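Local coordinates for protein aminopeptidase C (Lactobacillus rhamnosus, PDB 4K7C) that probably removes amino acids from the N terminus of peptides as a cysteine aminopeptidase with a papain-like fold, at residues Ser62-Ser67 with Asn385-Lys390; Trp71-Leu76 with Leu94-Thr99; Ala39-Ser44 with Ile336-Asp341; Leu332-Tyr337 with Val398-Trp403. One frame throughout, in Å; residues are numbered along the deposited sequence. Where two conformers were deposited one is given.

In the fold
From the N terminus, residues 39-44 come first and wait almost three hundred residues for their partner 336-341 in interaction 3. Residues 62-67 follow, and the loop they close with 385-390 is interaction 1. Interaction 2 (71-76 with 94-99) is a short closure lying within both of these long loops. Interaction 4 (332-337 with 398-403) opens as interaction 3 ends, the two sharing Ile-336 and Tyr-337. Interactions 3 and 4 each cross interaction 1 along the chain. In space, interactions 1 and 2 touch through Phe-73, joining helices 70-87 and 96-117 to the loop after strand 377-384, while interactions 3 and 4 tie an N-terminal helical arm to strand 396-400.

Interaction 1. Residues Ser62-Ser67 with Asn385-Lys390; sequences SNQKQS and NSWGEK
Two backbone hydrogen bonds join these irregular segments in a single beta bridge between Asn-63 and Trp-387. Gln-64 N donates to Ser-386 O at 2.9 Å and almost straight (169° at the hydrogen), whereas Gly-388 N reaches Ser-62 O over 3.0 Å along a more bent path (143°). Water extends the link, accepting from Ser-62 N and donating to Asn-385 O.

Among side chains, the shortest bond runs from Ser-386 OG to Gln-64 OE1, 2.6 Å long and in the plane of the amide carbonyl. Gln-64 NE2 donates to Ser-67 O at 2.9 Å, so the amide is gripped at both ends and its rotation is fixed. Asn-63, with CG anti to its backbone N (chi1 -171°), bends back instead, and its OD1 accepts from Lys-65 N in an Asx turn.

The Asn-63 carboxamide lies against the Trp-387-Gly-388 peptide, CG being 3.5 Å from Gly-388 N, and Gln-64 OE1 comes to the Trp-387 ring at its edge.

Asn-385 OD1 is bonded to His-364 of strand 364-374, and Gln-64 touches Cys-70 at the start of helix 70-87. The set is consistent with the papain-like active site, where a glutamine lines the oxyanion hole and Cys, His and Asn form the catalytic triad; Phe-73 of helix 70-87 packs against Ser-62, Gln-64 and Ser-386.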
loop_
_atom_site.group_PDB
_atom_site.type_symbol
_atom_site.label_atom_id
_atom_site.label_comp_id
_atom_site.label_asym_id
_atom_site.label_seq_id
_atom_site.Cartn_x
_atom_site.Cartn_y
_atom_site.Cartn_z
ATOM N N SER A 62 -6.296 17.694 17.714
ATOM C CA SER A 62 -7.082 17.960 16.522
ATOM C C SER A 62 -6.108 17.942 15.306
ATOM O O SER A 62 -4.872 17.782 15.464
ATOM C CB SER A 62 -7.802 19.334 16.665
ATOM O OG SER A 62 -6.899 20.361 17.016
ATOM N N ASN A 63 -6.636 18.096 14.107
ATOM C CA ASN A 63 -5.860 17.992 12.879
ATOM C C ASN A 63 -6.448 18.903 11.828
ATOM O O ASN A 63 -7.579 18.687 11.335
ATOM C CB ASN A 63 -5.902 16.544 12.345
ATOM C CG ASN A 63 -4.948 16.339 11.193
ATOM O OD1 ASN A 63 -4.355 17.275 10.673
ATOM N ND2 ASN A 63 -4.811 15.096 10.779
ATOM N N GLN A 64 -5.694 19.945 11.494
ATOM C CA GLN A 64 -6.057 20.945 10.497
ATOM C C GLN A 64 -5.929 20.511 9.053
ATOM O O GLN A 64 -6.441 21.170 8.143
ATOM C CB GLN A 64 -5.217 22.199 10.767
ATOM C CG GLN A 64 -3.773 22.118 10.267
ATOM C CD GLN A 64 -2.930 23.177 10.855
ATOM O OE1 GLN A 64 -2.824 23.315 12.079
ATOM N NE2 GLN A 64 -2.417 24.015 10.003
ATOM N N LYS A 65 -5.269 19.381 8.837
ATOM C CA LYS A 65 -5.080 18.852 7.496
ATOM C C LYS A 65 -4.385 19.834 6.580
ATOM O O LYS A 65 -3.509 20.577 7.053
ATOM C CB LYS A 65 -6.406 18.277 7.003
ATOM C CG LYS A 65 -6.817 17.163 7.949
ATOM C CD LYS A 65 -7.947 16.320 7.392
ATOM C CE LYS A 65 -8.299 15.153 8.322
ATOM N NZ LYS A 65 -9.538 14.441 7.879
ATOM N N GLN A 66 -4.790 19.910 5.318
ATOM C CA GLN A 66 -4.086 20.695 4.370
ATOM C C GLN A 66 -4.740 22.078 4.334
ATOM O O GLN A 66 -5.295 22.546 3.329
ATOM C CB GLN A 66 -4.056 20.000 3.001
ATOM C CG GLN A 66 -3.372 18.655 3.061
ATOM C CD GLN A 66 -3.496 17.919 1.744
ATOM O OE1 GLN A 66 -4.446 17.159 1.512
ATOM N NE2 GLN A 66 -2.528 18.090 0.909
ATOM N N SER A 67 -4.511 22.782 5.431
ATOM C CA SER A 67 -4.951 24.134 5.521
ATOM C C SER A 67 -3.993 24.874 6.475
ATOM O O SER A 67 -3.196 24.245 7.197
ATOM C CB SER A 67 -6.393 24.204 6.103
ATOM O OG SER A 67 -6.384 23.918 7.474
ATOM N N ASN A 385 0.126 20.121 19.305
ATOM C CA ASN A 385 0.092 20.469 17.895
ATOM C C ASN A 385 -1.273 20.109 17.338
ATOM O O ASN A 385 -2.077 19.578 18.064
ATOM C CB ASN A 385 1.222 19.828 17.068
ATOM C CG ASN A 385 1.631 20.671 15.834
ATOM O OD1 ASN A 385 0.971 21.617 15.407
ATOM N ND2 ASN A 385 2.771 20.306 15.256
ATOM N N SER A 386 -1.532 20.515 16.097
ATOM C CA SER A 386 -2.852 20.359 15.418
ATOM C C SER A 386 -2.671 19.657 14.070
ATOM O O SER A 386 -3.290 19.994 13.031
ATOM C CB SER A 386 -3.554 21.729 15.235
ATOM O OG SER A 386 -2.748 22.696 14.568
ATOM N N TRP A 387 -1.757 18.679 14.060
ATOM C CA TRP A 387 -1.455 17.906 12.865
ATOM C C TRP A 387 -1.887 16.468 12.989
ATOM O O TRP A 387 -1.400 15.600 12.224
ATOM C CB TRP A 387 0.069 17.948 12.565
ATOM C CG TRP A 387 0.572 19.270 12.198
ATOM C CD1 TRP A 387 -0.167 20.408 11.844
ATOM C CD2 TRP A 387 1.979 19.674 12.142
ATOM N NE1 TRP A 387 0.711 21.432 11.577
ATOM C CE2 TRP A 387 2.013 21.030 11.787
ATOM C CE3 TRP A 387 3.180 19.001 12.368
ATOM C CZ2 TRP A 387 3.207 21.725 11.592
ATOM C CZ3 TRP A 387 4.413 19.713 12.236
ATOM C CH2 TRP A 387 4.407 21.069 11.883
ATOM N N GLY A 388 -2.754 16.186 13.965
ATOM C CA GLY A 388 -3.254 14.841 14.278
ATOM C C GLY A 388 -2.212 14.029 15.042
ATOM O O GLY A 388 -1.081 14.500 15.389
ATOM N N GLU A 389 -2.564 12.790 15.252
ATOM C CA GLU A 389 -1.852 11.914 16.237
ATOM C C GLU A 389 -0.658 11.146 15.706
ATOM O O GLU A 389 0.053 10.517 16.505
ATOM C CB GLU A 389 -2.788 10.860 16.829
ATOM C CG GLU A 389 -3.918 11.411 17.624
ATOM C CD GLU A 389 -4.701 10.359 18.378
ATOM O OE1 GLU A 389 -4.954 9.242 17.791
ATOM O OE2 GLU A 389 -5.098 10.683 19.537
ATOM N N LYS A 390 -0.422 11.190 14.405
ATOM C CA LYS A 390 0.668 10.400 13.851
ATOM C C LYS A 390 2.014 11.099 13.731
ATOM O O LYS A 390 2.923 10.549 13.067
ATOM C CB LYS A 390 0.244 9.880 12.498
ATOM C CG LYS A 390 -0.944 8.914 12.637
ATOM C CD LYS A 390 -1.424 8.508 11.254
ATOM C CE LYS A 390 -2.294 7.253 11.392
ATOM N NZ LYS A 390 -3.156 7.069 10.189
HETATM O O HOH W 1 -4.692 19.900 18.663
#

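Interaction 2. Residues Trp71-Leu76 with Leu94-Thr99; sequences WMFAAL and LSQNYT
One face of the Phe-73 ring is laid against the side-chain amide of Gln-96, the two planes only 7° apart, and one face of the Trp-71 indole takes Met-72 CG, offset toward the rim. The contact sets the flank of helix 70-87, the central helix of the papain-like fold, against the N-terminal turn of helix 96-117, which Ser-95 begins as N-cap: its OG accepts from Tyr-98 N at 3.1 Å and is also bonded to Met-160 O.

Gln-96 CG sits 3.4 Å from the centroid of the Phe-73 ring and 12° off its normal, a CH-pi contact centred on the face. The chain of Gln-96 is bent at chi2 (93°), which turns the amide flat along the ring and brings NE2 to 3.3 Å from Phe-73 CE1. Its polar ends are satisfied off the ring: OE1 by Lys-157, NE2 by Glu-93 and by a water that also donates to Phe-73 O. A nearby ammonium and carboxylate would probably polarise this amide.

Apolar packing continues one turn further on. Leu-76 is directed toward the 94-99 segment, and its CD1 lies 3.8 Å from Gln-96 CA; its other branch crosses Leu-94 obliquely, Leu-76 CD2 being 4.0 Å from Leu-94 CD1. The chain of selenomethionine Met-72 is extended beyond CG and runs past Thr-99 in the opposite direction. Thr-99 OG1, already donating to Gln-96 O, ends 3.4 Å from Met-72 SE.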
loop_
_atom_site.group_PDB
_atom_site.type_symbol
_atom_site.label_atom_id
_atom_site.label_comp_id
_atom_site.label_asym_id
_atom_site.label_seq_id
_atom_site.Cartn_x
_atom_site.Cartn_y
_atom_site.Cartn_z
ATOM N N TRP A 71 -3.587 28.877 13.806
ATOM C CA TRP A 71 -3.976 29.921 14.782
ATOM C C TRP A 71 -5.371 29.674 15.364
ATOM O O TRP A 71 -5.566 29.808 16.543
ATOM C CB TRP A 71 -3.897 31.292 14.150
ATOM C CG TRP A 71 -4.834 31.544 12.960
ATOM C CD1 TRP A 71 -4.861 30.890 11.742
ATOM C CD2 TRP A 71 -5.843 32.556 12.882
ATOM N NE1 TRP A 71 -5.831 31.409 10.949
ATOM C CE2 TRP A 71 -6.416 32.469 11.597
ATOM C CE3 TRP A 71 -6.305 33.520 13.761
ATOM C CZ2 TRP A 71 -7.418 33.330 11.178
ATOM C CZ3 TRP A 71 -7.296 34.402 13.325
ATOM C CH2 TRP A 71 -7.826 34.302 12.072
HETATM N N MSE A 72 -6.290 29.231 14.507
HETATM C CA MSE A 72 -7.660 28.888 14.911
HETATM C C MSE A 72 -7.740 27.614 15.723
HETATM O O MSE A 72 -8.370 27.546 16.747
HETATM C CB MSE A 72 -8.582 28.683 13.705
HETATM C CG MSE A 72 -8.604 29.756 12.712
HETATM SE SE MSE A 72 -9.841 29.167 11.297
HETATM C CE MSE A 72 -9.440 30.850 10.445
ATOM N N PHE A 73 -7.057 26.578 15.247
ATOM C CA PHE A 73 -6.983 25.303 15.950
ATOM C C PHE A 73 -6.411 25.512 17.332
ATOM O O PHE A 73 -6.972 24.995 18.328
ATOM C CB PHE A 73 -6.175 24.232 15.153
ATOM C CG PHE A 73 -7.015 23.527 14.117
ATOM C CD1 PHE A 73 -7.423 22.212 14.315
ATOM C CD2 PHE A 73 -7.403 24.162 13.000
ATOM C CE1 PHE A 73 -8.208 21.565 13.401
ATOM C CE2 PHE A 73 -8.200 23.538 12.047
ATOM C CZ PHE A 73 -8.643 22.243 12.279
ATOM N N ALA A 74 -5.333 26.298 17.406
ATOM C CA ALA A 74 -4.691 26.541 18.690
ATOM C C ALA A 74 -5.580 27.350 19.649
ATOM O O ALA A 74 -5.752 27.002 20.818
ATOM C CB ALA A 74 -3.365 27.208 18.507
ATOM N N ALA A 75 -6.201 28.367 19.153
ATOM C CA ALA A 75 -7.120 29.159 20.017
ATOM C C ALA A 75 -8.254 28.267 20.465
ATOM O O ALA A 75 -8.608 28.245 21.662
ATOM C CB ALA A 75 -7.645 30.361 19.315
ATOM N N LEU A 76 -8.912 27.578 19.509
ATOM C CA LEU A 76 -10.022 26.730 19.874
ATOM C C LEU A 76 -9.595 25.582 20.824
ATOM O O LEU A 76 -10.375 25.089 21.626
ATOM C CB LEU A 76 -10.729 26.179 18.618
ATOM C CG LEU A 76 -11.429 27.264 17.753
ATOM C CD1 LEU A 76 -11.913 26.726 16.389
ATOM C CD2 LEU A 76 -12.584 27.911 18.480
ATOM N N LEU A 94 -14.442 21.981 19.107
ATOM C CA LEU A 94 -15.187 23.068 18.485
ATOM C C LEU A 94 -14.950 23.071 16.998
ATOM O O LEU A 94 -13.859 22.584 16.537
ATOM C CB LEU A 94 -14.753 24.396 19.102
ATOM C CG LEU A 94 -15.020 24.533 20.611
ATOM C CD1 LEU A 94 -14.161 25.606 21.356
ATOM C CD2 LEU A 94 -16.524 24.734 20.856
ATOM N N SER A 95 -15.873 23.682 16.253
ATOM C CA SER A 95 -15.776 23.737 14.810
ATOM C C SER A 95 -14.716 24.737 14.334
ATOM O O SER A 95 -14.911 25.934 14.374
ATOM C CB SER A 95 -17.107 24.119 14.201
ATOM O OG SER A 95 -17.095 24.222 12.844
ATOM N N GLN A 96 -13.632 24.199 13.783
ATOM C CA GLN A 96 -12.671 25.090 13.083
ATOM C C GLN A 96 -13.138 25.591 11.730
ATOM O O GLN A 96 -12.613 26.559 11.268
ATOM C CB GLN A 96 -11.316 24.371 12.963
ATOM C CG GLN A 96 -10.881 23.728 14.251
ATOM C CD GLN A 96 -11.267 22.309 14.401
ATOM O OE1 GLN A 96 -12.096 21.762 13.653
ATOM N NE2 GLN A 96 -10.740 21.678 15.491
ATOM N N ASN A 97 -14.114 24.931 11.096
ATOM C CA ASN A 97 -14.673 25.365 9.865
ATOM C C ASN A 97 -15.516 26.664 10.127
ATOM O O ASN A 97 -15.477 27.552 9.303
ATOM C CB ASN A 97 -15.495 24.319 9.234
ATOM C CG ASN A 97 -15.857 24.649 7.808
ATOM O OD1 ASN A 97 -15.200 25.487 7.145
ATOM N ND2 ASN A 97 -16.826 23.964 7.288
ATOM N N TYR A 98 -16.206 26.720 11.256
ATOM C CA TYR A 98 -17.027 27.879 11.649
ATOM C C TYR A 98 -16.187 29.150 11.636
ATOM O O TYR A 98 -16.562 30.113 10.970
ATOM C CB TYR A 98 -17.766 27.634 12.993
ATOM C CG TYR A 98 -18.792 28.705 13.321
ATOM C CD1 TYR A 98 -20.068 28.731 12.744
ATOM C CD2 TYR A 98 -18.449 29.724 14.175
ATOM C CE1 TYR A 98 -20.985 29.739 13.068
ATOM C CE2 TYR A 98 -19.347 30.770 14.447
ATOM C CZ TYR A 98 -20.607 30.720 13.937
ATOM O OH TYR A 98 -21.537 31.755 14.273
ATOM N N THR A 99 -15.024 29.118 12.312
ATOM C CA THR A 99 -14.148 30.279 12.353
ATOM C C THR A 99 -13.548 30.523 11.009
ATOM O O THR A 99 -13.350 31.671 10.614
ATOM C CB THR A 99 -13.022 30.134 13.411
ATOM O OG1 THR A 99 -12.503 28.775 13.369
ATOM C CG2 THR A 99 -13.540 30.398 14.778
HETATM O O HOH W 2 -8.954 22.649 17.719
#

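Interaction 3. Residues Ala39-Ser44 with Ile336-Asp341; sequences AENTDS and IYKKDD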
loop_
_atom_site.group_PDB
_atom_site.type_symbol
_atom_site.label_atom_id
_atom_site.label_comp_id
_atom_site.label_asym_id
_atom_site.label_seq_id
_atom_site.Cartn_x
_atom_site.Cartn_y
_atom_site.Cartn_z
ATOM N N ALA A 39 22.687 14.964 9.992
ATOM C CA ALA A 39 22.956 15.807 11.127
ATOM C C ALA A 39 22.176 15.570 12.405
ATOM O O ALA A 39 22.522 16.175 13.412
ATOM C CB ALA A 39 22.696 17.247 10.712
ATOM N N GLU A 40 21.153 14.708 12.377
ATOM C CA GLU A 40 20.214 14.593 13.509
ATOM C C GLU A 40 20.956 13.852 14.672
ATOM O O GLU A 40 21.761 12.938 14.465
ATOM C CB GLU A 40 18.930 13.925 13.079
ATOM C CG GLU A 40 17.898 13.989 14.190
ATOM C CD GLU A 40 16.459 13.846 13.729
ATOM O OE1 GLU A 40 16.254 13.826 12.489
ATOM O OE2 GLU A 40 15.557 13.833 14.660
ATOM N N ASN A 41 20.738 14.396 15.854
ATOM C CA ASN A 41 21.499 14.136 17.071
ATOM C C ASN A 41 20.657 13.410 18.110
ATOM O O ASN A 41 19.725 13.977 18.745
ATOM C CB ASN A 41 21.899 15.497 17.571
ATOM C CG ASN A 41 22.685 15.465 18.841
ATOM O OD1 ASN A 41 23.173 14.445 19.342
ATOM N ND2 ASN A 41 22.751 16.587 19.418
ATOM N N THR A 42 21.051 12.182 18.363
ATOM C CA THR A 42 20.401 11.339 19.327
ATOM C C THR A 42 20.531 11.906 20.770
ATOM O O THR A 42 19.656 11.678 21.569
ATOM C CB THR A 42 20.923 9.950 19.203
ATOM O OG1 THR A 42 20.492 9.467 17.938
ATOM C CG2 THR A 42 20.376 9.057 20.260
ATOM N N ASP A 43 21.554 12.674 21.071
ATOM C CA ASP A 43 21.644 13.336 22.425
ATOM C C ASP A 43 20.413 14.244 22.716
ATOM O O ASP A 43 19.942 14.376 23.842
ATOM C CB ASP A 43 22.868 14.192 22.580
ATOM C CG ASP A 43 24.197 13.367 22.501
ATOM O OD1 ASP A 43 24.148 12.141 22.518
ATOM O OD2 ASP A 43 25.275 13.973 22.343
ATOM N N SER A 44 19.953 14.898 21.667
ATOM C CA SER A 44 18.731 15.690 21.780
ATOM C C SER A 44 17.531 14.799 22.055
ATOM O O SER A 44 16.639 15.134 22.919
ATOM C CB SER A 44 18.530 16.503 20.547
ATOM O OG SER A 44 17.315 17.210 20.542
ATOM N N ILE A 336 18.782 19.399 18.001
ATOM C CA ILE A 336 18.262 18.244 17.244
ATOM C C ILE A 336 19.102 17.933 16.031
ATOM O O ILE A 336 19.230 16.747 15.657
ATOM C CB ILE A 336 16.739 18.299 16.992
ATOM C CG1 ILE A 336 16.235 16.984 16.462
ATOM C CG2 ILE A 336 16.390 19.393 15.952
ATOM C CD1 ILE A 336 16.405 15.817 17.388
ATOM N N TYR A 337 19.716 18.963 15.447
ATOM C CA TYR A 337 20.683 18.805 14.361
ATOM C C TYR A 337 21.960 19.459 14.755
ATOM O O TYR A 337 21.935 20.437 15.478
ATOM C CB TYR A 337 20.213 19.444 13.065
ATOM C CG TYR A 337 18.849 18.950 12.594
ATOM C CD1 TYR A 337 18.642 17.644 12.185
ATOM C CD2 TYR A 337 17.758 19.817 12.537
ATOM C CE1 TYR A 337 17.394 17.233 11.741
ATOM C CE2 TYR A 337 16.491 19.437 12.113
ATOM C CZ TYR A 337 16.286 18.124 11.719
ATOM O OH TYR A 337 15.074 17.699 11.303
ATOM N N LYS A 338 23.084 18.916 14.270
ATOM C CA LYS A 338 24.377 19.606 14.428
ATOM C C LYS A 338 24.944 19.921 13.079
ATOM O O LYS A 338 25.908 19.284 12.603
ATOM C CB LYS A 338 25.315 18.761 15.243
ATOM C CG LYS A 338 24.887 18.617 16.659
ATOM C CD LYS A 338 25.022 19.913 17.485
ATOM C CE LYS A 338 24.754 19.791 18.951
ATOM N NZ LYS A 338 24.857 21.123 19.664
ATOM N N LYS A 339 24.286 20.863 12.413
ATOM C CA LYS A 339 24.721 21.258 11.085
ATOM C C LYS A 339 26.050 21.977 11.035
ATOM O O LYS A 339 26.844 21.703 10.149
ATOM C CB LYS A 339 23.661 22.078 10.358
ATOM C CG LYS A 339 22.402 21.313 10.143
ATOM C CD LYS A 339 21.219 22.222 9.902
ATOM C CE LYS A 339 19.957 21.424 9.642
ATOM N NZ LYS A 339 18.777 22.334 9.641
ATOM N N ASP A 340 26.325 22.833 12.013
ATOM C CA ASP A 340 27.589 23.610 12.029
ATOM C C ASP A 340 28.751 22.619 12.082
ATOM O O ASP A 340 29.714 22.747 11.342
ATOM C CB ASP A 340 27.672 24.603 13.201
ATOM C CG ASP A 340 26.434 25.532 13.363
ATOM O OD1 ASP A 340 25.242 25.058 13.258
ATOM O OD2 ASP A 340 26.677 26.749 13.654
ATOM N N ASP A 341 28.608 21.604 12.924
ATOM C CA ASP A 341 29.625 20.582 13.040
ATOM C C ASP A 341 29.789 19.819 11.732
ATOM O O ASP A 341 30.926 19.616 11.208
ATOM C CB ASP A 341 29.196 19.506 14.021
ATOM C CG ASP A 341 29.356 19.902 15.486
ATOM O OD1 ASP A 341 30.020 20.939 15.783
ATOM O OD2 ASP A 341 28.842 19.114 16.339
HETATM O O HOH W 3 14.286 15.157 10.924
#
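Glu-40 and Ile-336 run side by side and point the same way, as do Asn-41 and Lys-338, while the Glu-40 side chain crosses Tyr-337 obliquely. The framework is a single beta bridge between the link joining helices 23-39 and 42-47 and the connection from strand 331-332 to helix 339-343, Glu-40 pairing with Tyr-337. Asn-41 N donates to Ile-336 O at 2.8 Å, and Lys-338 N returns a bond of 2.9 Å to Ala-39 O, the last residue of helix 23-39. Both acceptors also receive CA-H contacts, from Glu-40 and Tyr-337 respectively.

Extended and anti at chi1 (-172°), Glu-40 carries its carboxylate out beside the Ile-336 tip, with Glu-40 OE2 3.5 Å from Ile-336 CD1. Its plane stands 75° from that of the Tyr-337 ring. A water lying in the ring plane at its edge donates to both Glu-40 OE1 and Tyr-337 OH, the latter also bonded to Ser-325 O. Because Asp-326 brings a like charge close to OE2, the pKa of one of these acids may be raised.

One residue beyond Glu-40, Asn-41 is the N-cap of helix 42-47, its OD1 accepting from Asp-43 N at 3.0 Å, and its ND2 is bonded to Asn-335 O. Lys-28 of a second subunit packs on Asn-41 and Lys-338, so the bridge borders a subunit interface in the six-chain assembly. Ile-336 CD1 finally fits between Glu-40 and Ser-44, 3.6 Å from Ser-44 OG, whose hydroxyl is bonded to Asp-333.

Interaction 4. Residues Leu332-Tyr337 with Val398-Trp403; sequences LDTNIY and VASDAW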
loop_
_atom_site.group_PDB
_atom_site.type_symbol
_atom_site.label_atom_id
_atom_site.label_comp_id
_atom_site.label_asym_id
_atom_site.label_seq_id
_atom_site.Cartn_x
_atom_site.Cartn_y
_atom_site.Cartn_z
ATOM N N LEU A 332 11.533 20.005 18.976
ATOM C CA LEU A 332 11.908 21.342 18.640
ATOM C C LEU A 332 13.082 21.665 19.593
ATOM O O LEU A 332 12.870 21.949 20.770
ATOM C CB LEU A 332 10.724 22.284 18.895
ATOM C CG LEU A 332 9.346 21.951 18.318
ATOM C CD1 LEU A 332 8.231 22.985 18.564
ATOM C CD2 LEU A 332 9.468 21.715 16.846
ATOM N N ASP A 333 14.312 21.583 19.121
ATOM C CA ASP A 333 15.455 21.691 19.994
ATOM C C ASP A 333 16.580 22.214 19.091
ATOM O O ASP A 333 16.833 21.695 17.979
ATOM C CB ASP A 333 15.829 20.332 20.690
ATOM C CG ASP A 333 16.991 20.438 21.686
ATOM O OD1 ASP A 333 17.507 21.594 21.958
ATOM O OD2 ASP A 333 17.405 19.324 22.150
ATOM N N THR A 334 17.229 23.288 19.570
ATOM C CA THR A 334 18.437 23.809 18.943
ATOM C C THR A 334 19.514 22.704 18.765
ATOM O O THR A 334 20.338 22.840 17.902
ATOM C CB THR A 334 19.028 24.952 19.753
ATOM O OG1 THR A 334 19.211 24.515 21.084
ATOM C CG2 THR A 334 18.150 26.151 19.720
ATOM N N ASN A 335 19.468 21.635 19.563
ATOM C CA ASN A 335 20.428 20.526 19.462
ATOM C C ASN A 335 19.977 19.345 18.575
ATOM O O ASN A 335 20.792 18.391 18.411
ATOM C CB ASN A 335 20.869 19.978 20.874
ATOM C CG ASN A 335 21.569 21.033 21.715
ATOM O OD1 ASN A 335 21.363 21.123 23.006
ATOM N ND2 ASN A 335 22.381 21.815 21.079
ATOM N N ILE A 336 18.782 19.399 18.001
ATOM C CA ILE A 336 18.262 18.244 17.244
ATOM C C ILE A 336 19.102 17.933 16.031
ATOM O O ILE A 336 19.230 16.747 15.657
ATOM C CB ILE A 336 16.739 18.299 16.992
ATOM C CG1 ILE A 336 16.235 16.984 16.462
ATOM C CG2 ILE A 336 16.390 19.393 15.952
ATOM C CD1 ILE A 336 16.405 15.817 17.388
ATOM N N TYR A 337 19.716 18.963 15.447
ATOM C CA TYR A 337 20.683 18.805 14.361
ATOM C C TYR A 337 21.960 19.459 14.755
ATOM O O TYR A 337 21.935 20.437 15.478
ATOM C CB TYR A 337 20.213 19.444 13.065
ATOM C CG TYR A 337 18.849 18.950 12.594
ATOM C CD1 TYR A 337 18.642 17.644 12.185
ATOM C CD2 TYR A 337 17.758 19.817 12.537
ATOM C CE1 TYR A 337 17.394 17.233 11.741
ATOM C CE2 TYR A 337 16.491 19.437 12.113
ATOM C CZ TYR A 337 16.286 18.124 11.719
ATOM O OH TYR A 337 15.074 17.699 11.303
ATOM N N VAL A 398 7.626 18.543 21.800
ATOM C CA VAL A 398 8.396 18.968 22.945
ATOM C C VAL A 398 9.383 20.004 22.431
ATOM O O VAL A 398 10.015 19.808 21.336
ATOM C CB VAL A 398 9.022 17.808 23.675
ATOM C CG1 VAL A 398 9.772 16.916 22.709
ATOM C CG2 VAL A 398 9.949 18.316 24.777
ATOM N N ALA A 399 9.543 21.134 23.173
ATOM C CA ALA A 399 10.423 22.215 22.745
ATOM C C ALA A 399 11.413 22.442 23.864
ATOM O O ALA A 399 10.994 22.530 25.055
ATOM C CB ALA A 399 9.684 23.502 22.514
ATOM N N SER A 400 12.708 22.468 23.527
ATOM C CA SER A 400 13.706 22.726 24.528
ATOM C C SER A 400 13.607 24.221 24.934
ATOM O O SER A 400 13.129 25.073 24.176
ATOM C CB SER A 400 15.166 22.405 24.050
ATOM O OG SER A 400 15.592 23.324 23.076
ATOM N N ASP A 401 14.103 24.525 26.139
ATOM C CA ASP A 401 14.107 25.906 26.585
ATOM C C ASP A 401 15.006 26.759 25.661
ATOM O O ASP A 401 14.676 27.903 25.322
ATOM C CB ASP A 401 14.542 25.995 28.045
ATOM C CG ASP A 401 14.125 27.320 28.630
ATOM O OD1 ASP A 401 12.942 27.589 28.492
ATOM O OD2 ASP A 401 14.997 28.108 29.096
ATOM N N ALA A 402 16.138 26.206 25.167
ATOM C CA ALA A 402 16.922 26.979 24.189
ATOM C C ALA A 402 16.186 27.300 22.918
ATOM O O ALA A 402 16.359 28.392 22.326
ATOM C CB ALA A 402 18.258 26.268 23.909
ATOM N N TRP A 403 15.419 26.313 22.430
ATOM C CA TRP A 403 14.601 26.515 21.273
ATOM C C TRP A 403 13.562 27.598 21.510
ATOM O O TRP A 403 13.355 28.418 20.654
ATOM C CB TRP A 403 13.909 25.206 20.811
ATOM C CG TRP A 403 13.318 25.247 19.407
ATOM C CD1 TRP A 403 13.910 24.800 18.255
ATOM C CD2 TRP A 403 12.023 25.741 19.013
ATOM N NE1 TRP A 403 13.057 24.946 17.185
ATOM C CE2 TRP A 403 11.895 25.519 17.629
ATOM C CE3 TRP A 403 10.986 26.355 19.703
ATOM C CZ2 TRP A 403 10.780 25.907 16.899
ATOM C CZ3 TRP A 403 9.838 26.698 18.972
ATOM C CH2 TRP A 403 9.760 26.488 17.592
#
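Val-398 opens the contact as an acceptor: Leu-332 N donates to its carbonyl O at 2.8 Å, nearly along the C=O axis. Its side chain points away, and the strand continues parallel to 331-332 with Ala-399 in register with Leu-332. These two share a face of the sheet, CB to CB 4.0 Å, and Ala-399 CA makes a CA-H contact to Leu-332 O. That same carbonyl accepts from Ser-400 N at 2.8 Å, completing the parallel pair of bonds.

Ser-400 then ends the strand and caps helix 401-407. Its OG, turned between the backbone N and the carbonyl carbon (chi1 70°), accepts from Trp-403 N and donates to Asp-333 OD1 at 2.8 Å. Further on, Ala-402 CB lies 3.5 Å from Thr-334 OG1.

Trp-403, with CG anti to its backbone N (chi1 -165°), folds its indole back over Leu-332. Leu-332 CB stands 3.7 Å from the centroid of the five-membered ring and 12° off its normal, a CH-pi contact on the face, while Thr-334 N meets the edge in plane. The indole NE1 is bonded to Gln-323 O.

Asp-333 OD1 is met from above its carboxylate plane by both Ser-400 OG and Asn-335 N (3.1 Å), the latter closing an Asx turn within the type I turn 333-336. With OD2 bonded to Ser-44, this buried carboxylate has three hydrogen-bonding partners, which would favour its ionised form and fix its rotation.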